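Local coordinates for 3-phytase (Klebsiella pneumoniae, PDB 2WNH), which probably removes the 3-phosphate of phytate (inositol hexakisphosphate), acting as a phosphatase of the histidine acid phosphatase family, at residues R28-G33 with V211-L216; P166-L171 with S205-M210; E17-L22 with L78-A83. The protein carries 3 engineered substitutions. All coordinates share one frame; numbering follows the deposited sequence.

Interactions 1 and 2 are neighbours in the helical part of the fold, their centres about 13 Å apart. Both use helix 204-219, and they meet where Leu171 of interaction 2 packs on Val211 and Leu214 of interaction 1, with Leu214 CD1 3.8 Å from Leu171 CD1. Interaction 3 lies across the chain's centre, at the central sheet, about 32 Å from interaction 1 and 40 Å from interaction 2 between centres. The side chains of its Leu80 and of Ile168 in interaction 2 are about 8 Å and 12 Å from bound sodium ions. Strand 14-24 leads toward Arg28, part of the family's RHGxRxP signature, so interaction 1 is probably tied to the expected active site.

Interaction 1: R28-G33 with V211-L216; sequences RPPTAG and VETLRL
Arg28 and Leu216 bury the most surface here, and the leucine serves as an apolar floor for a charged group. Leu216 CD1 lies 3.4 Å above the guanidinium plane of Arg28, toward the rim, while Thr31 CG2 covers part of the opposite face. The same methyl, Leu216 CD1, is 3.5 Å from Arg28 O, a buried carbonyl oxygen with no hydrogen-bond partner in the model. Arginine suits the place because its flat head accepts methyl groups on its faces and keeps its N-H groups for partners in the plane. With CG set between the backbone N and the carbonyl carbon (chi1 49°) and an extended chain beyond, Arg28 NH1 comes back to Pro29 O at 3.0 Å. At the guanidinium edge a water accepts from Arg28 NH1 and donates to Thr213 OG1, 2.9 Å from each; the threonine hydroxyl also bonds to Asn209 O. Pro30, a rigid ring with no N-H to bury, sets its CD 4.1 Å from Thr213 CG2. Glu212 touches Arg28 through CG; its carboxylate, gripped side-on by Arg215 and salt-bridged to Arg24, stays 4.9 Å away (Arg28 NH2 to Glu212 OE2) but would probably still attract. Arg24 and Arg28 are the RHGxRxP arginines. The chemistry is consistent with a second-shell role for helix 204-219: Pro29 O and the water limit in-plane rotation of Arg28, methyls pack its faces, and Glu212 anchors Arg24.

Interaction 2: P166-L171 with S205-M210; sequences PTIQLL and SVMANM
Leu171 is a single knob in a knobs-into-holes fit between two helices of the helical domain of this histidine acid phosphatase. The hole on helix 204-219 is a diamond of Met207, Met210, Val211 and Leu214, spaced i, i+3, i+4 and i+7. The local axes are 11.7 Å apart and inclined at 54°, a wide separation bridged by long side chains. Leucine suits the knob: with CG anti to the backbone N (chi1 -179°), its fork leaves helix 165-175 pointing at the other helix, and the two methyls divide the hole. Leu171 CD2 fills the end made by the methionines, seated 3.7 Å from Met207 CG and 3.9 Å from Met207 CB, while CD1 turns to Val211 and Leu214. Methionine suits the rim because its unbranched, flexible chain can follow the outline of a neighbour. Met207 runs straight through CB, CG and SD, reaching past Leu171 toward the preceding turn of helix 165-175, where Ile168 presents a second, smaller bump. There Ile168 CG2 touches Met207 SD at 4.2 Å, and the beta-branched isoleucine keeps that methyl close to its own helix. Trp189 touches both Ile168 and Met207, and Ile184 lies against Met210, so loop residues extend the apolar seam. Beside Met207, on the same side of the leucine methyl, the chain of Met210 bends at its thioether, bringing Met210 CE to within 4.2 Å of Leu171 CD2.

Interaction 3: E17-L22 with L78-A83; sequences EKVVEL and LGLLQA
Leu80 packs against a classic beta bulge in strand 14-24 of the central sheet, where Glu17 and Lys18 both face Arg325 of the neighbouring antiparallel strand. Leu80 CD1 rests over the face of the Glu17-Lys18 peptide, 3.5 Å from Glu17 O and 4.0 Å from Lys18 N. The other methyl, Leu80 CD2, meets Val19 CG2 at 3.7 Å, so the forked end of leucine straddles a backbone surface and a side chain at once. Valine suits the strand: its beta-branch fits the extended backbone and turns a methyl to the leucine. One shell out, Tyr75 of helix 58-77 touches both Val19 and Leu80. Val19 is held in the sheet by backbone bonds to Arg283 and Leu285, and the carboxylate of Glu17 is anchored by salt bridges to Arg334 and Arg325. Leu80 follows directly on a Schellman motif that ends helix 58-77, in which Gly79 takes a positive phi of 81°, readily adopted without a side chain; with CG anti to the backbone N (chi1 -180°), the leucine carries its fork to the strand. Farther along the loop, Gln82 NE2 bonds to Ser7 O of a second subunit. Within the subunit, Leu80 O accepts a hydrogen bond from Arg283 NH1.

Interaction 1: R28-G33 with V211-L216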
ATOM      1  N   ARG B  28       6.672  19.740  23.790  1.00 14.70           N
ATOM      2  CA  ARG B  28       5.605  20.141  24.730  1.00 16.34           C
ATOM      3  C   ARG B  28       5.628  21.673  24.845  1.00 16.91           C
ATOM      4  O   ARG B  28       6.668  22.290  24.570  1.00 16.66           O
ATOM      5  CB  ARG B  28       5.875  19.578  26.140  1.00 15.93           C
ATOM      6  CG  ARG B  28       7.294  19.832  26.634  1.00 17.69           C
ATOM      7  CD  ARG B  28       7.354  19.751  28.168  1.00 20.22           C
ATOM      8  NE  ARG B  28       8.694  20.073  28.652  1.00 19.18           N
ATOM      9  CZ  ARG B  28       9.198  21.305  28.714  1.00 20.05           C
ATOM     10  NH1 ARG B  28       8.470  22.370  28.360  1.00 19.11           N
ATOM     11  NH2 ARG B  28      10.445  21.475  29.159  1.00 21.49           N
ATOM     12  N   PRO B  29       4.491  22.272  25.273  1.00 16.61           N
ATOM     13  CA  PRO B  29       4.527  23.695  25.663  1.00 17.68           C
ATOM     14  C   PRO B  29       5.300  23.767  26.973  1.00 17.99           C
ATOM     15  O   PRO B  29       5.645  22.722  27.547  1.00 17.72           O
ATOM     16  CB  PRO B  29       3.052  24.029  25.917  1.00 17.81           C
ATOM     17  CG  PRO B  29       2.263  22.881  25.248  1.00 17.03           C
ATOM     18  CD  PRO B  29       3.158  21.691  25.464  1.00 17.57           C
ATOM     19  N   PRO B  30       5.551  24.989  27.487  1.00 19.38           N
ATOM     20  CA  PRO B  30       6.171  25.073  28.813  1.00 19.55           C
ATOM     21  C   PRO B  30       5.362  24.267  29.830  1.00 18.81           C
ATOM     22  O   PRO B  30       4.157  24.118  29.684  1.00 20.15           O
ATOM     23  CB  PRO B  30       6.073  26.585  29.151  1.00 18.81           C
ATOM     24  CG  PRO B  30       5.062  27.138  28.206  1.00 21.54           C
ATOM     25  CD  PRO B  30       5.232  26.321  26.944  1.00 19.56           C
ATOM     26  N   THR B  31       5.994  23.763  30.881  1.00 19.63           N
ATOM     27  CA  THR B  31       5.213  23.197  31.970  1.00 20.37           C
ATOM     28  C   THR B  31       4.531  24.335  32.735  1.00 21.64           C
ATOM     29  O   THR B  31       4.891  25.492  32.569  1.00 21.59           O
ATOM     30  CB  THR B  31       6.087  22.432  32.942  1.00 21.68           C
ATOM     31  OG1 THR B  31       6.959  23.364  33.576  1.00 19.52           O
ATOM     32  CG2 THR B  31       6.943  21.381  32.212  1.00 20.13           C
ATOM     33  N   ALA B  32       3.544  23.998  33.555  1.00 23.05           N
ATOM     34  CA  ALA B  32       2.868  25.003  34.374  1.00 23.83           C
ATOM     35  C   ALA B  32       3.872  25.808  35.203  1.00 24.36           C
ATOM     36  O   ALA B  32       3.801  27.039  35.220  1.00 23.99           O
ATOM     37  CB  ALA B  32       1.809  24.370  35.258  1.00 23.65           C
ATOM     38  N   GLY B  33       4.819  25.114  35.844  1.00 24.89           N
ATOM     39  CA  GLY B  33       5.879  25.762  36.615  1.00 25.19           C
ATOM     40  C   GLY B  33       6.748  26.681  35.788  1.00 25.97           C
ATOM     41  O   GLY B  33       7.043  27.817  36.211  1.00 25.12           O
ATOM     42  N   VAL B 211      14.874  29.862  27.159  1.00 17.81           N
ATOM     43  CA  VAL B 211      15.526  29.327  25.959  1.00 19.15           C
ATOM     44  C   VAL B 211      14.915  27.986  25.518  1.00 18.57           C
ATOM     45  O   VAL B 211      14.651  27.799  24.340  1.00 17.95           O
ATOM     46  CB  VAL B 211      17.048  29.218  26.162  1.00 19.36           C
ATOM     47  CG1 VAL B 211      17.716  28.402  25.039  1.00 20.20           C
ATOM     48  CG2 VAL B 211      17.651  30.625  26.251  1.00 17.86           C
ATOM     49  N   GLU B 212      14.676  27.079  26.458  1.00 18.46           N
ATOM     50  CA  GLU B 212      13.960  25.822  26.124  1.00 17.59           C
ATOM     51  C   GLU B 212      12.583  26.097  25.510  1.00 18.94           C
ATOM     52  O   GLU B 212      12.222  25.490  24.495  1.00 17.54           O
ATOM     53  CB  GLU B 212      13.825  24.928  27.350  1.00 17.38           C
ATOM     54  CG  GLU B 212      13.216  23.528  27.051  1.00 20.31           C
ATOM     55  CD  GLU B 212      14.106  22.628  26.186  1.00 22.18           C
ATOM     56  OE1 GLU B 212      15.355  22.711  26.264  1.00 24.62           O
ATOM     57  OE2 GLU B 212      13.536  21.794  25.434  1.00 25.87           O
ATOM     58  N   THR B 213      11.827  27.008  26.118  1.00 19.06           N
ATOM     59  CA  THR B 213      10.496  27.369  25.596  1.00 18.58           C
ATOM     60  C   THR B 213      10.567  27.917  24.156  1.00 18.88           C
ATOM     61  O   THR B 213       9.738  27.557  23.299  1.00 18.35           O
ATOM     62  CB  THR B 213       9.784  28.375  26.532  1.00 19.13           C
ATOM     63  OG1 THR B 213       9.710  27.827  27.860  1.00 20.07           O
ATOM     64  CG2 THR B 213       8.377  28.705  26.021  1.00 18.78           C
ATOM     65  N   LEU B 214      11.545  28.782  23.897  1.00 17.59           N
ATOM     66  CA  LEU B 214      11.735  29.317  22.547  1.00 17.70           C
ATOM     67  C   LEU B 214      12.144  28.212  21.577  1.00 17.52           C
ATOM     68  O   LEU B 214      11.614  28.138  20.468  1.00 16.52           O
ATOM     69  CB  LEU B 214      12.743  30.474  22.555  1.00 18.17           C
ATOM     70  CG  LEU B 214      12.293  31.681  23.397  1.00 20.88           C
ATOM     71  CD1 LEU B 214      13.439  32.667  23.470  1.00 20.54           C
ATOM     72  CD2 LEU B 214      11.053  32.369  22.836  1.00 22.20           C
ATOM     73  N   ARG B 215      13.079  27.354  22.001  1.00 16.46           N
ATOM     74  CA  ARG B 215      13.513  26.230  21.168  1.00 17.33           C
ATOM     75  C   ARG B 215      12.349  25.302  20.840  1.00 17.08           C
ATOM     76  O   ARG B 215      12.201  24.850  19.693  1.00 17.03           O
ATOM     77  CB  ARG B 215      14.616  25.425  21.869  1.00 16.95           C
ATOM     78  CG  ARG B 215      15.024  24.151  21.094  1.00 20.42           C
ATOM     79  CD  ARG B 215      14.247  22.912  21.605  1.00 19.22           C
ATOM     80  NE  ARG B 215      14.896  22.396  22.815  1.00 19.11           N
ATOM     81  CZ  ARG B 215      16.063  21.759  22.812  1.00 20.48           C
ATOM     82  NH1 ARG B 215      16.700  21.528  21.673  1.00 20.12           N
ATOM     83  NH2 ARG B 215      16.607  21.355  23.954  1.00 21.53           N
ATOM     84  N   LEU B 216      11.546  24.993  21.855  1.00 17.45           N
ATOM     85  CA  LEU B 216      10.346  24.152  21.665  1.00 16.60           C
ATOM     86  C   LEU B 216       9.308  24.831  20.760  1.00 16.10           C
ATOM     87  O   LEU B 216       8.789  24.188  19.838  1.00 16.52           O
ATOM     88  CB  LEU B 216       9.726  23.746  23.020  1.00 17.92           C
ATOM     89  CG  LEU B 216      10.548  22.730  23.831  1.00 19.24           C
ATOM     90  CD1 LEU B 216      10.047  22.667  25.264  1.00 17.79           C
ATOM     91  CD2 LEU B 216      10.556  21.350  23.173  1.00 19.59           C
TER
HETATM   92  O   HOH W   1       9.721  24.985  28.156  1.00 23.26           O

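Interaction 2: P166-L171 with S205-M210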
ATOM      1  N   PRO B 166      26.990  38.419  25.859  1.00 27.92           N
ATOM      2  CA  PRO B 166      26.429  38.526  24.507  1.00 27.87           C
ATOM      3  C   PRO B 166      25.161  37.677  24.303  1.00 27.30           C
ATOM      4  O   PRO B 166      24.206  38.145  23.689  1.00 26.61           O
ATOM      5  CB  PRO B 166      27.560  38.030  23.599  1.00 28.34           C
ATOM      6  CG  PRO B 166      28.798  38.134  24.407  1.00 29.30           C
ATOM      7  CD  PRO B 166      28.383  37.925  25.828  1.00 27.49           C
ATOM      8  N   THR B 167      25.163  36.448  24.830  1.00 25.77           N
ATOM      9  CA  THR B 167      24.013  35.555  24.719  1.00 24.94           C
ATOM     10  C   THR B 167      22.833  36.093  25.538  1.00 24.73           C
ATOM     11  O   THR B 167      21.687  36.113  25.076  1.00 23.23           O
ATOM     12  CB  THR B 167      24.392  34.132  25.193  1.00 24.24           C
ATOM     13  OG1 THR B 167      25.536  33.673  24.461  1.00 25.01           O
ATOM     14  CG2 THR B 167      23.211  33.152  24.983  1.00 25.20           C
ATOM     15  N   ILE B 168      23.122  36.566  26.753  1.00 24.50           N
ATOM     16  CA  ILE B 168      22.098  37.168  27.587  1.00 24.33           C
ATOM     17  C   ILE B 168      21.420  38.328  26.846  1.00 23.95           C
ATOM     18  O   ILE B 168      20.202  38.468  26.894  1.00 22.92           O
ATOM     19  CB  ILE B 168      22.674  37.620  28.970  1.00 24.91           C
ATOM     20  CG1 ILE B 168      23.235  36.392  29.712  1.00 24.98           C
ATOM     21  CG2 ILE B 168      21.598  38.325  29.802  1.00 24.70           C
ATOM     22  CD1 ILE B 168      24.124  36.712  30.928  1.00 25.66           C
ATOM     23  N   GLN B 169      22.225  39.125  26.141  1.00 25.52           N
ATOM     24  CA  GLN B 169      21.728  40.266  25.364  1.00 26.63           C
ATOM     25  C   GLN B 169      20.783  39.842  24.223  1.00 26.22           C
ATOM     26  O   GLN B 169      19.705  40.426  24.051  1.00 25.55           O
ATOM     27  CB  GLN B 169      22.915  41.109  24.862  1.00 27.17           C
ATOM     28  CG  GLN B 169      22.549  42.313  23.983  1.00 33.69           C
ATOM     29  CD  GLN B 169      21.519  43.265  24.609  1.00 37.57           C
ATOM     30  OE1 GLN B 169      21.520  43.520  25.824  1.00 39.08           O
ATOM     31  NE2 GLN B 169      20.642  43.808  23.763  1.00 39.31           N
ATOM     32  N   LEU B 170      21.166  38.797  23.492  1.00 25.85           N
ATOM     33  CA  LEU B 170      20.289  38.206  22.467  1.00 25.10           C
ATOM     34  C   LEU B 170      18.964  37.736  23.039  1.00 24.98           C
ATOM     35  O   LEU B 170      17.922  37.952  22.421  1.00 25.58           O
ATOM     36  CB  LEU B 170      20.989  37.072  21.719  1.00 25.47           C
ATOM     37  CG  LEU B 170      22.234  37.415  20.899  1.00 25.38           C
ATOM     38  CD1 LEU B 170      22.794  36.154  20.308  1.00 25.79           C
ATOM     39  CD2 LEU B 170      21.937  38.429  19.799  1.00 25.12           C
ATOM     40  N   LEU B 171      18.990  37.091  24.210  1.00 24.60           N
ATOM     41  CA  LEU B 171      17.753  36.666  24.860  1.00 24.23           C
ATOM     42  C   LEU B 171      16.891  37.870  25.261  1.00 26.31           C
ATOM     43  O   LEU B 171      15.683  37.869  25.039  1.00 25.06           O
ATOM     44  CB  LEU B 171      18.023  35.747  26.066  1.00 23.80           C
ATOM     45  CG  LEU B 171      16.786  35.209  26.812  1.00 22.72           C
ATOM     46  CD1 LEU B 171      15.898  34.286  25.920  1.00 20.67           C
ATOM     47  CD2 LEU B 171      17.174  34.484  28.078  1.00 21.57           C
ATOM     48  N   SER B 205      18.833  29.815  35.754  1.00 23.22           N
ATOM     49  CA  SER B 205      17.882  28.710  35.644  1.00 23.10           C
ATOM     50  C   SER B 205      16.623  29.140  34.903  1.00 23.63           C
ATOM     51  O   SER B 205      16.150  28.408  34.034  1.00 21.73           O
ATOM     52  CB  SER B 205      17.563  28.051  36.995  1.00 23.18           C
ATOM     53  OG  SER B 205      16.906  28.947  37.873  1.00 30.12           O
ATOM     54  N   VAL B 206      16.094  30.326  35.222  1.00 22.47           N
ATOM     55  CA  VAL B 206      14.895  30.822  34.545  1.00 23.01           C
ATOM     56  C   VAL B 206      15.214  31.213  33.096  1.00 21.94           C
ATOM     57  O   VAL B 206      14.418  30.955  32.204  1.00 20.90           O
ATOM     58  CB  VAL B 206      14.184  31.946  35.329  1.00 23.42           C
ATOM     59  CG1 VAL B 206      12.921  32.413  34.586  1.00 24.77           C
ATOM     60  CG2 VAL B 206      13.782  31.438  36.721  1.00 23.63           C
ATOM     61  N   MET B 207      16.390  31.794  32.857  1.00 21.72           N
ATOM     62  CA  MET B 207      16.818  32.043  31.480  1.00 21.99           C
ATOM     63  C   MET B 207      16.837  30.758  30.659  1.00 21.62           C
ATOM     64  O   MET B 207      16.420  30.752  29.497  1.00 20.91           O
ATOM     65  CB  MET B 207      18.180  32.718  31.425  1.00 21.82           C
ATOM     66  CG  MET B 207      18.091  34.219  31.699  1.00 26.50           C
ATOM     67  SD  MET B 207      19.701  34.996  31.613  1.00 28.61           S
ATOM     68  CE  MET B 207      19.935  35.454  33.323  1.00 36.94           C
ATOM     69  N   ALA B 208      17.321  29.686  31.275  1.00 21.93           N
ATOM     70  CA  ALA B 208      17.333  28.367  30.624  1.00 21.73           C
ATOM     71  C   ALA B 208      15.909  27.883  30.312  1.00 21.83           C
ATOM     72  O   ALA B 208      15.686  27.326  29.226  1.00 21.43           O
ATOM     73  CB  ALA B 208      18.087  27.348  31.499  1.00 21.75           C
ATOM     74  N   ASN B 209      14.967  28.096  31.236  1.00 20.97           N
ATOM     75  CA  ASN B 209      13.542  27.827  31.000  1.00 22.06           C
ATOM     76  C   ASN B 209      13.039  28.607  29.778  1.00 21.78           C
ATOM     77  O   ASN B 209      12.239  28.100  28.986  1.00 21.63           O
ATOM     78  CB  ASN B 209      12.653  28.274  32.186  1.00 22.71           C
ATOM     79  CG  ASN B 209      12.804  27.427  33.440  1.00 27.25           C
ATOM     80  OD1 ASN B 209      12.516  27.912  34.552  1.00 32.14           O
ATOM     81  ND2 ASN B 209      13.217  26.166  33.289  1.00 25.28           N
ATOM     82  N   MET B 210      13.467  29.868  29.661  1.00 20.71           N
ATOM     83  CA  MET B 210      13.045  30.708  28.535  1.00 20.46           C
ATOM     84  C   MET B 210      13.581  30.179  27.203  1.00 19.26           C
ATOM     85  O   MET B 210      12.834  30.074  26.238  1.00 18.69           O
ATOM     86  CB  MET B 210      13.479  32.166  28.752  1.00 21.10           C
ATOM     87  CG  MET B 210      12.688  32.871  29.827  1.00 24.07           C
ATOM     88  SD  MET B 210      13.329  34.565  30.023  1.00 31.62           S
ATOM     89  CE  MET B 210      14.470  34.322  31.335  1.00 32.77           C
TER

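Interaction 3: E17-L22 with L78-A83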
ATOM      1  N   GLU B  17      22.219  -7.563  17.401  1.00 15.38           N
ATOM      2  CA  GLU B  17      21.500  -8.437  18.336  1.00 14.78           C
ATOM      3  C   GLU B  17      20.467  -7.773  19.228  1.00 14.82           C
ATOM      4  O   GLU B  17      19.486  -8.410  19.628  1.00 16.17           O
ATOM      5  CB  GLU B  17      22.465  -9.138  19.291  1.00 15.51           C
ATOM      6  CG  GLU B  17      23.526  -9.985  18.626  1.00 17.45           C
ATOM      7  CD  GLU B  17      24.286 -10.762  19.663  1.00 18.97           C
ATOM      8  OE1 GLU B  17      23.833 -11.843  20.067  1.00 22.31           O
ATOM      9  OE2 GLU B  17      25.350 -10.279  20.086  1.00 19.54           O
ATOM     10  N   LYS B  18      20.716  -6.525  19.624  1.00 15.20           N
ATOM     11  CA  LYS B  18      19.917  -5.917  20.688  1.00 15.21           C
ATOM     12  C   LYS B  18      20.068  -4.413  20.638  1.00 15.64           C
ATOM     13  O   LYS B  18      21.166  -3.907  20.426  1.00 15.81           O
ATOM     14  CB  LYS B  18      20.373  -6.432  22.068  1.00 15.70           C
ATOM     15  CG  LYS B  18      19.637  -5.851  23.300  1.00 19.73           C
ATOM     16  CD  LYS B  18      18.154  -6.083  23.234  1.00 16.29           C
ATOM     17  CE  LYS B  18      17.445  -5.653  24.516  1.00 18.43           C
ATOM     18  NZ  LYS B  18      17.679  -6.611  25.653  1.00 20.71           N
ATOM     19  N   VAL B  19      18.946  -3.716  20.810  1.00 14.79           N
ATOM     20  CA  VAL B  19      18.931  -2.268  20.952  1.00 14.29           C
ATOM     21  C   VAL B  19      18.355  -1.901  22.317  1.00 13.12           C
ATOM     22  O   VAL B  19      17.313  -2.420  22.737  1.00 13.91           O
ATOM     23  CB  VAL B  19      18.045  -1.600  19.849  1.00 14.48           C
ATOM     24  CG1 VAL B  19      18.014  -0.075  20.040  1.00 14.96           C
ATOM     25  CG2 VAL B  19      18.540  -1.930  18.421  1.00 14.03           C
ATOM     26  N   VAL B  20      19.038  -0.986  23.017  1.00 12.90           N
ATOM     27  CA  VAL B  20      18.469  -0.357  24.216  1.00 13.67           C
ATOM     28  C   VAL B  20      18.459   1.138  23.945  1.00 14.16           C
ATOM     29  O   VAL B  20      19.506   1.722  23.645  1.00 14.14           O
ATOM     30  CB  VAL B  20      19.323  -0.649  25.497  1.00 14.80           C
ATOM     31  CG1 VAL B  20      18.855   0.194  26.694  1.00 14.41           C
ATOM     32  CG2 VAL B  20      19.273  -2.137  25.832  1.00 13.78           C
ATOM     33  N   GLU B  21      17.278   1.741  24.024  1.00 14.74           N
ATOM     34  CA  GLU B  21      17.124   3.154  23.689  1.00 14.06           C
ATOM     35  C   GLU B  21      16.426   3.947  24.798  1.00 13.95           C
ATOM     36  O   GLU B  21      15.416   3.483  25.383  1.00 14.81           O
ATOM     37  CB  GLU B  21      16.314   3.267  22.393  1.00 14.18           C
ATOM     38  CG  GLU B  21      16.104   4.689  21.895  1.00 12.85           C
ATOM     39  CD  GLU B  21      15.579   4.725  20.471  1.00 14.76           C
ATOM     40  OE1 GLU B  21      15.003   3.725  20.025  1.00 13.87           O
ATOM     41  OE2 GLU B  21      15.801   5.743  19.779  1.00 16.49           O
ATOM     42  N   LEU B  22      16.998   5.125  25.083  1.00 12.66           N
ATOM     43  CA  LEU B  22      16.452   6.083  26.044  1.00 12.75           C
ATOM     44  C   LEU B  22      16.103   7.365  25.291  1.00 13.28           C
ATOM     45  O   LEU B  22      16.998   8.123  24.915  1.00 12.95           O
ATOM     46  CB  LEU B  22      17.477   6.375  27.170  1.00 13.97           C
ATOM     47  CG  LEU B  22      17.026   7.422  28.222  1.00 14.29           C
ATOM     48  CD1 LEU B  22      15.771   6.961  28.999  1.00 13.18           C
ATOM     49  CD2 LEU B  22      18.161   7.781  29.190  1.00 15.57           C
ATOM     50  N   LEU B  78      18.091  -4.177   8.726  1.00 19.90           N
ATOM     51  CA  LEU B  78      19.244  -4.847   9.353  1.00 20.50           C
ATOM     52  C   LEU B  78      18.929  -6.255   9.853  1.00 21.23           C
ATOM     53  O   LEU B  78      19.821  -6.956  10.364  1.00 23.83           O
ATOM     54  CB  LEU B  78      19.749  -4.012  10.535  1.00 19.08           C
ATOM     55  CG  LEU B  78      20.458  -2.709  10.178  1.00 18.82           C
ATOM     56  CD1 LEU B  78      20.837  -1.978  11.484  1.00 18.98           C
ATOM     57  CD2 LEU B  78      21.700  -2.965   9.343  1.00 19.27           C
ATOM     58  N   GLY B  79      17.674  -6.674   9.744  1.00 20.69           N
ATOM     59  CA  GLY B  79      17.289  -8.019  10.137  1.00 20.19           C
ATOM     60  C   GLY B  79      17.062  -8.262  11.616  1.00 19.22           C
ATOM     61  O   GLY B  79      16.888  -9.396  12.025  1.00 21.50           O
ATOM     62  N   LEU B  80      17.077  -7.205  12.431  1.00 17.51           N
ATOM     63  CA  LEU B  80      16.776  -7.334  13.847  1.00 15.96           C
ATOM     64  C   LEU B  80      15.286  -7.659  14.081  1.00 17.11           C
ATOM     65  O   LEU B  80      14.926  -8.512  14.913  1.00 17.75           O
ATOM     66  CB  LEU B  80      17.122  -6.027  14.571  1.00 16.69           C
ATOM     67  CG  LEU B  80      16.850  -6.043  16.080  1.00 15.59           C
ATOM     68  CD1 LEU B  80      17.887  -6.898  16.856  1.00 20.03           C
ATOM     69  CD2 LEU B  80      16.830  -4.626  16.603  1.00 18.64           C
ATOM     70  N   LEU B  81      14.438  -6.954  13.338  1.00 16.56           N
ATOM     71  CA  LEU B  81      12.987  -7.107  13.445  1.00 18.31           C
ATOM     72  C   LEU B  81      12.433  -7.852  12.259  1.00 18.33           C
ATOM     73  O   LEU B  81      12.988  -7.792  11.153  1.00 19.46           O
ATOM     74  CB  LEU B  81      12.292  -5.737  13.480  1.00 16.56           C
ATOM     75  CG  LEU B  81      12.734  -4.861  14.664  1.00 17.39           C
ATOM     76  CD1 LEU B  81      12.189  -3.424  14.522  1.00 17.12           C
ATOM     77  CD2 LEU B  81      12.392  -5.500  16.002  1.00 19.59           C
ATOM     78  N   GLN B  82      11.293  -8.499  12.505  1.00 21.39           N
ATOM     79  CA  GLN B  82      10.528  -9.195  11.467  1.00 21.24           C
ATOM     80  C   GLN B  82       9.789  -8.230  10.554  1.00 22.15           C
ATOM     81  O   GLN B  82       9.460  -7.104  10.930  1.00 18.96           O
ATOM     82  CB  GLN B  82       9.531 -10.196  12.095  1.00 21.93           C
ATOM     83  CG  GLN B  82       8.432  -9.590  12.987  1.00 20.74           C
ATOM     84  CD  GLN B  82       8.799  -9.556  14.453  1.00 20.69           C
ATOM     85  OE1 GLN B  82       9.704  -8.830  14.866  1.00 23.63           O
ATOM     86  NE2 GLN B  82       8.102 -10.360  15.258  1.00 19.64           N
ATOM     87  N   ALA B  83       9.509  -8.686   9.337  1.00 22.42           N
ATOM     88  CA  ALA B  83       8.560  -7.999   8.488  1.00 22.85           C
ATOM     89  C   ALA B  83       7.189  -8.012   9.184  1.00 22.74           C
ATOM     90  O   ALA B  83       6.869  -8.946   9.943  1.00 24.06           O
ATOM     91  CB  ALA B  83       8.487  -8.729   7.128  1.00 24.53           C
TER